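Local coordinates for protein thermotoga maritima TmcAL (Thermotoga maritima, PDB 5Y0T) that belongs to the HIGH nucleotidyl transferase family of the HUP clan and holds adenosine-5'-rp-alpha-thio-triphosphate in a pocket of the present structure, at residues 254-259 and 316-321; 258-261 and 267-270; 280-285 and 303-308. All coordinates share one frame; numbering follows the deposited sequence.

All three contacts belong to the run of helices between residues 254 and 321, on one side of the chain's centre. Contact 1 (254-259 with 316-321) brings the first and last of these helices together, and contacts 2 and 3 follow in series within the chain it spans. Contacts 1 and 2 share helix 254-261 and have centres about 7 Å apart. Contact 3 shares helix 307-318 with contact 1 and lies about 14 Å from it and 12 Å from contact 2, centre to centre. Phe283 of contact 3 meets Phe261 and Phe269 of contact 2, so one aromatic core joins the helices; the second subunit touches contacts 1 and 2, and no other chain of the assembly touches contact 3.

Contact 1: 254-259 and 316-321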
loop_
_atom_site.group_PDB
_atom_site.type_symbol
_atom_site.label_atom_id
_atom_site.label_comp_id
_atom_site.label_asym_id
_atom_site.label_seq_id
_atom_site.Cartn_x
_atom_site.Cartn_y
_atom_site.Cartn_z
ATOM N N GLY A 254 4.554 -1.528 10.851
ATOM C CA GLY A 254 4.694 -0.085 10.900
ATOM C C GLY A 254 5.257 0.520 9.621
ATOM O O GLY A 254 4.730 1.518 9.114
ATOM N N ASP A 255 6.330 -0.060 9.093
ATOM C CA ASP A 255 6.930 0.514 7.890
ATOM C C ASP A 255 5.954 0.410 6.717
ATOM O O ASP A 255 5.904 1.324 5.887
ATOM C CB ASP A 255 8.263 -0.158 7.528
ATOM C CG ASP A 255 9.454 0.419 8.289
ATOM O OD1 ASP A 255 9.286 1.363 9.092
ATOM O OD2 ASP A 255 10.583 -0.061 8.062
ATOM N N PHE A 256 5.167 -0.674 6.648
ATOM C CA PHE A 256 4.169 -0.768 5.584
ATOM C C PHE A 256 3.157 0.365 5.685
ATOM O O PHE A 256 2.887 1.045 4.696
ATOM C CB PHE A 256 3.392 -2.099 5.571
ATOM C CG PHE A 256 2.514 -2.231 4.355
ATOM C CD1 PHE A 256 1.241 -1.687 4.337
ATOM C CD2 PHE A 256 2.996 -2.826 3.201
ATOM C CE1 PHE A 256 0.457 -1.756 3.197
ATOM C CE2 PHE A 256 2.210 -2.902 2.052
ATOM C CZ PHE A 256 0.950 -2.366 2.053
ATOM N N LEU A 257 2.580 0.539 6.872
ATOM C CA LEU A 257 1.545 1.546 7.079
ATOM C C LEU A 257 2.061 2.934 6.721
ATOM O O LEU A 257 1.422 3.693 5.980
ATOM C CB LEU A 257 1.064 1.516 8.536
ATOM C CG LEU A 257 0.301 0.249 8.904
ATOM C CD1 LEU A 257 -0.035 0.229 10.392
ATOM C CD2 LEU A 257 -0.946 0.133 8.059
ATOM N N LEU A 258 3.250 3.247 7.224
ATOM C CA LEU A 258 3.811 4.568 7.023
ATOM C C LEU A 258 4.108 4.795 5.538
ATOM O O LEU A 258 3.799 5.863 4.991
ATOM C CB LEU A 258 5.071 4.758 7.878
ATOM C CG LEU A 258 5.795 6.102 7.694
ATOM C CD1 LEU A 258 4.834 7.261 7.940
ATOM C CD2 LEU A 258 7.008 6.214 8.622
ATOM N N SER A 259 4.687 3.787 4.891
ATOM C CA SER A 259 5.016 3.885 3.471
ATOM C C SER A 259 3.745 4.004 2.626
ATOM O O SER A 259 3.681 4.773 1.670
ATOM C CB SER A 259 5.840 2.667 3.023
ATOM O OG SER A 259 7.116 2.652 3.641
ATOM N N PHE A 316 -8.208 1.282 8.832
ATOM C CA PHE A 316 -9.252 1.665 7.878
ATOM C C PHE A 316 -8.646 2.209 6.590
ATOM O O PHE A 316 -9.144 1.940 5.490
ATOM C CB PHE A 316 -10.191 2.712 8.467
ATOM C CG PHE A 316 -11.051 2.198 9.586
ATOM C CD1 PHE A 316 -11.309 0.841 9.708
ATOM C CD2 PHE A 316 -11.602 3.078 10.517
ATOM C CE1 PHE A 316 -12.115 0.366 10.741
ATOM C CE2 PHE A 316 -12.399 2.611 11.557
ATOM C CZ PHE A 316 -12.656 1.254 11.668
ATOM N N SER A 317 -7.566 2.970 6.721
ATOM C CA SER A 317 -6.909 3.509 5.535
ATOM C C SER A 317 -6.251 2.421 4.685
ATOM O O SER A 317 -6.432 2.370 3.469
ATOM C CB SER A 317 -5.867 4.558 5.933
ATOM O OG SER A 317 -6.480 5.617 6.636
ATOM N N VAL A 318 -5.478 1.546 5.313
ATOM C CA VAL A 318 -4.751 0.551 4.534
ATOM C C VAL A 318 -5.713 -0.457 3.890
ATOM O O VAL A 318 -5.438 -0.981 2.811
ATOM C CB VAL A 318 -3.697 -0.166 5.401
ATOM C CG1 VAL A 318 -4.340 -1.244 6.278
ATOM C CG2 VAL A 318 -2.621 -0.767 4.531
ATOM N N PHE A 319 -6.856 -0.698 4.523
ATOM C CA PHE A 319 -7.840 -1.640 3.997
ATOM C C PHE A 319 -8.903 -0.930 3.165
ATOM O O PHE A 319 -9.852 -1.561 2.691
ATOM C CB PHE A 319 -8.482 -2.426 5.147
ATOM C CG PHE A 319 -7.533 -3.386 5.817
ATOM C CD1 PHE A 319 -6.646 -4.135 5.052
ATOM C CD2 PHE A 319 -7.517 -3.528 7.201
ATOM C CE1 PHE A 319 -5.752 -5.023 5.643
ATOM C CE2 PHE A 319 -6.630 -4.411 7.814
ATOM C CZ PHE A 319 -5.744 -5.163 7.033
ATOM N N GLU A 320 -8.731 0.381 2.999
ATOM C CA GLU A 320 -9.650 1.217 2.212
ATOM C C GLU A 320 -11.084 1.044 2.671
ATOM O O GLU A 320 -11.999 0.796 1.884
ATOM C CB GLU A 320 -9.530 0.900 0.719
ATOM C CG GLU A 320 -8.161 1.225 0.156
ATOM C CD GLU A 320 -8.087 1.053 -1.347
ATOM O OE1 GLU A 320 -8.591 0.023 -1.852
ATOM O OE2 GLU A 320 -7.519 1.949 -2.016
ATOM N N VAL A 321 -11.286 1.199 3.964
ATOM C CA VAL A 321 -12.605 0.982 4.514
ATOM C C VAL A 321 -13.313 2.331 4.445
ATOM O O VAL A 321 -13.099 3.203 5.287
ATOM C CB VAL A 321 -12.474 0.444 5.967
ATOM C CG1 VAL A 321 -13.822 0.251 6.632
ATOM C CG2 VAL A 321 -11.672 -0.871 5.961
#
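Val318 points its isopropyl group at Phe256 and Leu257, joining helix 254-261 to the end of helix 307-318 in a purely apolar helix-helix contact. The second helix closes with a Schellman motif: Glu320 takes positive phi, and two backbone bonds, Val321 N to Phe316 O and Glu320 N to Ser317 O, run back into the last turn. The backbones come nearest at Leu257 and Val318, their CA atoms 6.9 Å apart. From Val318, CB lies 3.8 Å from Leu257 CD2, the two side chains crossing at about a right angle. CG1, placed between the backbone N and the carbonyl carbon (chi1 79°), also meets Leu257 CD2, at 4.1 Å, and sits 3.8 Å above the centre of the Phe319 ring. That torsion swings CG2 the other way, opposite the backbone N, and it ends 3.5 Å from Phe256 CE1 and 4.0 Å from Phe256 CD1. It arrives in the plane of that ring, at its edge. Phe256 stacks on Phe256 of the second subunit, and Phe397 meets it edge to face. Asp255 OD2 forms a salt bridge with Arg408 NH1 of the second subunit; helix 254-261 thus meets Val318 through Phe256 and Leu257 and the second subunit through Asp255 and Phe256. On that helix Asp255 O is gripped twice: Ser259 N and Ser259 OG, the latter at 2.9 Å, approach it from opposite faces of the carbonyl plane, the hydroxyl tilted 31° from it.

Contact 2: 258-261 and 267-270; sequences LSFF and DFFE
Phe261 and Phe269 carry the tighter half of this contact. The edge of the Phe269 ring is turned toward the face of Phe261 in an offset edge-to-face pair, centroids 6.0 Å apart and planes at 71°. Phe269 CE1 lies 4.1 Å from Phe261 CD1, and Phe269 CZ reaches both that atom and Phe261 CB. The Phe269 ring gets there because its CG stands opposite the carbonyl carbon (chi1 -63°), which carries it across to helix 254-261 although its CB does not aim there. Phe283 of helix 279-289 meets both rings, and Ser317 of helix 307-318 touches both side chains. The segments belong to consecutive helices, 254-261 and 266-270, folded against each other across a short connection, and the four phenylalanines are two neighbours from each. The looser half is the Phe260-Phe268 pair: Phe268 CZ comes to the edge of the Phe260 ring, near its plane, 4.3 Å from Phe260 CE1. Phe260 also touches Val318 and Phe260 of the second subunit, while Phe268 is partly exposed, in contrast to the three buried rings. Phe268 is nevertheless tied to the tight half, its CD2 standing 3.8 Å above the plane of Phe269, offset toward the rim.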
loop_
_atom_site.group_PDB
_atom_site.type_symbol
_atom_site.label_atom_id
_atom_site.label_comp_id
_atom_site.label_asym_id
_atom_site.label_seq_id
_atom_site.Cartn_x
_atom_site.Cartn_y
_atom_site.Cartn_z
ATOM N N LEU A 258 3.250 3.247 7.224
ATOM C CA LEU A 258 3.811 4.568 7.023
ATOM C C LEU A 258 4.108 4.795 5.538
ATOM O O LEU A 258 3.799 5.863 4.991
ATOM C CB LEU A 258 5.071 4.758 7.878
ATOM C CG LEU A 258 5.795 6.102 7.694
ATOM C CD1 LEU A 258 4.834 7.261 7.940
ATOM C CD2 LEU A 258 7.008 6.214 8.622
ATOM N N SER A 259 4.687 3.787 4.891
ATOM C CA SER A 259 5.016 3.885 3.471
ATOM C C SER A 259 3.745 4.004 2.626
ATOM O O SER A 259 3.681 4.773 1.670
ATOM C CB SER A 259 5.840 2.667 3.023
ATOM O OG SER A 259 7.116 2.652 3.641
ATOM N N PHE A 260 2.733 3.239 2.994
ATOM C CA PHE A 260 1.451 3.270 2.301
ATOM C C PHE A 260 0.823 4.685 2.387
ATOM O O PHE A 260 0.333 5.215 1.389
ATOM C CB PHE A 260 0.537 2.182 2.896
ATOM C CG PHE A 260 -0.832 2.108 2.271
ATOM C CD1 PHE A 260 -1.864 2.914 2.737
ATOM C CD2 PHE A 260 -1.097 1.215 1.243
ATOM C CE1 PHE A 260 -3.127 2.854 2.168
ATOM C CE2 PHE A 260 -2.371 1.148 0.667
ATOM C CZ PHE A 260 -3.382 1.974 1.136
ATOM N N PHE A 261 0.899 5.330 3.550
ATOM C CA PHE A 261 0.312 6.672 3.693
ATOM C C PHE A 261 1.035 7.714 2.842
ATOM O O PHE A 261 0.438 8.710 2.458
ATOM C CB PHE A 261 0.293 7.125 5.161
ATOM C CG PHE A 261 -0.448 6.182 6.065
ATOM C CD1 PHE A 261 -1.451 5.373 5.559
ATOM C CD2 PHE A 261 -0.112 6.072 7.402
ATOM C CE1 PHE A 261 -2.127 4.474 6.370
ATOM C CE2 PHE A 261 -0.777 5.172 8.219
ATOM C CZ PHE A 261 -1.786 4.372 7.708
ATOM N N ASP A 267 -7.335 13.749 -0.336
ATOM C CA ASP A 267 -8.553 13.286 -1.004
ATOM C C ASP A 267 -8.859 11.834 -0.660
ATOM O O ASP A 267 -10.015 11.465 -0.465
ATOM C CB ASP A 267 -8.441 13.432 -2.526
ATOM C CG ASP A 267 -8.444 14.883 -2.975
ATOM O OD1 ASP A 267 -8.791 15.761 -2.153
ATOM O OD2 ASP A 267 -8.110 15.145 -4.152
ATOM N N PHE A 268 -7.816 11.012 -0.589
ATOM C CA PHE A 268 -7.997 9.619 -0.235
ATOM C C PHE A 268 -8.519 9.490 1.191
ATOM O O PHE A 268 -9.517 8.811 1.420
ATOM C CB PHE A 268 -6.683 8.839 -0.414
ATOM C CG PHE A 268 -6.705 7.480 0.195
ATOM C CD1 PHE A 268 -7.161 6.392 -0.531
ATOM C CD2 PHE A 268 -6.269 7.281 1.493
ATOM C CE1 PHE A 268 -7.184 5.135 0.028
ATOM C CE2 PHE A 268 -6.306 6.020 2.055
ATOM C CZ PHE A 268 -6.758 4.952 1.328
ATOM N N PHE A 269 -7.852 10.120 2.154
ATOM C CA PHE A 269 -8.241 9.951 3.562
ATOM C C PHE A 269 -9.646 10.495 3.849
ATOM O O PHE A 269 -10.356 9.962 4.702
ATOM C CB PHE A 269 -7.222 10.612 4.503
ATOM C CG PHE A 269 -5.843 9.996 4.432
ATOM C CD1 PHE A 269 -5.606 8.719 4.933
ATOM C CD2 PHE A 269 -4.786 10.696 3.866
ATOM C CE1 PHE A 269 -4.348 8.149 4.866
ATOM C CE2 PHE A 269 -3.521 10.129 3.787
ATOM C CZ PHE A 269 -3.294 8.862 4.287
ATOM N N GLU A 270 -10.054 11.534 3.128
ATOM C CA GLU A 270 -11.401 12.097 3.295
ATOM C C GLU A 270 -12.513 11.070 3.020
ATOM O O GLU A 270 -13.615 11.179 3.553
ATOM C CB GLU A 270 -11.586 13.330 2.395
ATOM C CG GLU A 270 -10.823 14.537 2.900
ATOM C CD GLU A 270 -10.663 15.643 1.865
ATOM O OE1 GLU A 270 -11.373 15.624 0.836
ATOM O OE2 GLU A 270 -9.814 16.533 2.088
#

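Contact 3: 280-285 and 303-308; sequences EKRFHV and KRFTFS
Arg282 reaches from helix 279-289 to the Phe305 ring, and this touch of an aliphatic chain on an aromatic ring is the main apolar element. Its CD lies 3.8 Å from Phe305 CE2 and its NE 3.9 Å from the same atom; the guanidinium and ring planes stand 48° apart. Van der Waals packing continues within segment 303-308, where Arg304 lies back over Phe305: Arg304 CG sits 3.6 Å above the centre of the ring, and Phe305 CE2 is 3.6 Å from the plane of the Arg304 guanidinium, offset toward its rim. Phe305 thus touches both arginine side chains and is itself buried, with Ile310 of helix 307-318 also touching it. Across the segments the charges are alike. Arg282 NH1 and Arg304 NH2 are 4.0 Å apart, with guanidinium planes 78° to each other, a proximity that is probably unfavourable, though Arg304 is exposed and poorly ordered, which makes its position less certain. The contact is partly buried and belongs to a helical region in which helices 279-289 and 293-300 are joined by the Cys286-Cys299 disulfide; residues 303-306 lead into helix 307-318, whose first residues close the segment. The hydrogen bonds of these side chains run to partners outside the two segments. The chain of Arg282 bends at CG-CD (chi3 74°), directing NE to the carbonyl O of Val300, while NH2 makes a weak bond to Cys299 O; these carbonyls at the C-terminal end of helix 293-300 may partly offset the positive charge. Thr306 is the N-cap of helix 307-318, its OG1 bonded to the backbone N of Arg309. Phe305 O, just before that cap, accepts from Lys301 NZ.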
loop_
_atom_site.group_PDB
_atom_site.type_symbol
_atom_site.label_atom_id
_atom_site.label_comp_id
_atom_site.label_asym_id
_atom_site.label_seq_id
_atom_site.Cartn_x
_atom_site.Cartn_y
_atom_site.Cartn_z
ATOM N N GLU A 280 -7.330 14.224 8.308
ATOM C CA GLU A 280 -6.820 13.924 6.975
ATOM C C GLU A 280 -5.478 14.610 6.800
ATOM O O GLU A 280 -4.496 13.978 6.380
ATOM C CB GLU A 280 -7.794 14.361 5.876
ATOM C CG GLU A 280 -9.151 13.670 5.922
ATOM C CD GLU A 280 -10.175 14.446 6.745
ATOM O OE1 GLU A 280 -9.765 15.289 7.568
ATOM O OE2 GLU A 280 -11.388 14.218 6.565
ATOM N N LYS A 281 -5.432 15.892 7.155
ATOM C CA LYS A 281 -4.203 16.679 7.029
ATOM C C LYS A 281 -3.119 16.149 7.955
ATOM O O LYS A 281 -1.953 16.098 7.581
ATOM C CB LYS A 281 -4.460 18.169 7.314
ATOM C CG LYS A 281 -3.235 19.060 7.116
ATOM C CD LYS A 281 -3.585 20.545 7.256
ATOM C CE LYS A 281 -2.396 21.442 6.917
ATOM N NZ LYS A 281 -2.736 22.898 7.078
ATOM N N ARG A 282 -3.503 15.731 9.157
ATOM C CA ARG A 282 -2.528 15.199 10.104
ATOM C C ARG A 282 -1.916 13.888 9.588
ATOM O O ARG A 282 -0.702 13.686 9.685
ATOM C CB ARG A 282 -3.173 15.001 11.488
ATOM C CG ARG A 282 -3.628 16.331 12.127
ATOM C CD ARG A 282 -4.208 16.131 13.518
ATOM N NE ARG A 282 -3.163 15.852 14.494
ATOM C CZ ARG A 282 -2.535 16.785 15.198
ATOM N NH1 ARG A 282 -2.857 18.067 15.042
ATOM N NH2 ARG A 282 -1.591 16.437 16.064
ATOM N N PHE A 283 -2.743 13.003 9.039
ATOM C CA PHE A 283 -2.215 11.773 8.443
ATOM C C PHE A 283 -1.272 12.119 7.289
ATOM O O PHE A 283 -0.184 11.569 7.188
ATOM C CB PHE A 283 -3.337 10.852 7.934
ATOM C CG PHE A 283 -3.675 9.717 8.867
ATOM C CD1 PHE A 283 -4.132 9.973 10.150
ATOM C CD2 PHE A 283 -3.550 8.388 8.455
ATOM C CE1 PHE A 283 -4.462 8.935 11.016
ATOM C CE2 PHE A 283 -3.879 7.339 9.314
ATOM C CZ PHE A 283 -4.328 7.607 10.595
ATOM N N HIS A 284 -1.690 13.053 6.443
ATOM C CA HIS A 284 -0.922 13.403 5.252
ATOM C C HIS A 284 0.440 13.995 5.599
ATOM O O HIS A 284 1.470 13.584 5.045
ATOM C CB HIS A 284 -1.715 14.382 4.388
ATOM C CG HIS A 284 -1.086 14.657 3.056
ATOM N ND1 HIS A 284 -0.266 15.742 2.829
ATOM C CD2 HIS A 284 -1.153 13.983 1.882
ATOM C CE1 HIS A 284 0.140 15.730 1.571
ATOM N NE2 HIS A 284 -0.388 14.674 0.974
ATOM N N VAL A 285 0.437 14.966 6.512
ATOM C CA VAL A 285 1.659 15.655 6.911
ATOM C C VAL A 285 2.573 14.746 7.731
ATOM O O VAL A 285 3.763 14.656 7.452
ATOM C CB VAL A 285 1.343 16.938 7.716
ATOM C CG1 VAL A 285 2.629 17.631 8.166
ATOM C CG2 VAL A 285 0.501 17.894 6.884
ATOM N N LYS A 303 -4.153 16.088 22.158
ATOM C CA LYS A 303 -5.087 16.036 23.269
ATOM C C LYS A 303 -6.396 15.347 22.884
ATOM O O LYS A 303 -6.865 14.454 23.588
ATOM C CB LYS A 303 -5.360 17.456 23.780
ATOM C CG LYS A 303 -6.259 17.531 25.006
ATOM C CD LYS A 303 -6.511 18.983 25.417
ATOM C CE LYS A 303 -7.446 19.059 26.616
ATOM N NZ LYS A 303 -8.708 18.304 26.357
ATOM N N ARG A 304 -6.969 15.732 21.749
ATOM C CA ARG A 304 -8.298 15.244 21.393
ATOM C C ARG A 304 -8.300 13.876 20.707
ATOM O O ARG A 304 -9.372 13.349 20.405
ATOM C CB ARG A 304 -9.021 16.267 20.507
ATOM C CG ARG A 304 -8.311 16.617 19.212
ATOM C CD ARG A 304 -8.829 17.939 18.646
ATOM N NE ARG A 304 -8.258 18.236 17.333
ATOM C CZ ARG A 304 -7.045 18.745 17.136
ATOM N NH1 ARG A 304 -6.258 19.019 18.168
ATOM N NH2 ARG A 304 -6.613 18.976 15.902
ATOM N N PHE A 305 -7.125 13.289 20.468
ATOM C CA PHE A 305 -7.087 11.958 19.848
ATOM C C PHE A 305 -6.396 10.909 20.715
ATOM O O PHE A 305 -5.299 11.129 21.217
ATOM C CB PHE A 305 -6.396 12.018 18.488
ATOM C CG PHE A 305 -6.937 13.080 17.584
ATOM C CD1 PHE A 305 -8.276 13.087 17.228
ATOM C CD2 PHE A 305 -6.105 14.073 17.081
ATOM C CE1 PHE A 305 -8.779 14.073 16.395
ATOM C CE2 PHE A 305 -6.600 15.054 16.241
ATOM C CZ PHE A 305 -7.940 15.057 15.901
ATOM N N THR A 306 -7.063 9.779 20.909
ATOM C CA THR A 306 -6.441 8.620 21.535
ATOM C C THR A 306 -5.602 7.827 20.530
ATOM O O THR A 306 -5.825 7.907 19.319
ATOM C CB THR A 306 -7.480 7.683 22.144
ATOM O OG1 THR A 306 -8.215 7.060 21.090
ATOM C CG2 THR A 306 -8.429 8.461 23.049
ATOM N N PHE A 307 -4.633 7.071 21.031
ATOM C CA PHE A 307 -3.820 6.224 20.168
ATOM C C PHE A 307 -4.683 5.187 19.458
ATOM O O PHE A 307 -4.459 4.886 18.287
ATOM C CB PHE A 307 -2.705 5.540 20.968
ATOM C CG PHE A 307 -1.530 6.434 21.240
ATOM C CD1 PHE A 307 -0.723 6.870 20.199
ATOM C CD2 PHE A 307 -1.238 6.853 22.530
ATOM C CE1 PHE A 307 0.358 7.711 20.439
ATOM C CE2 PHE A 307 -0.159 7.697 22.780
ATOM C CZ PHE A 307 0.640 8.126 21.736
ATOM N N SER A 308 -5.682 4.653 20.157
ATOM C CA SER A 308 -6.539 3.630 19.574
ATOM C C SER A 308 -7.354 4.167 18.403
ATOM O O SER A 308 -7.585 3.463 17.419
ATOM C CB SER A 308 -7.475 3.043 20.631
ATOM O OG SER A 308 -6.790 2.087 21.413
#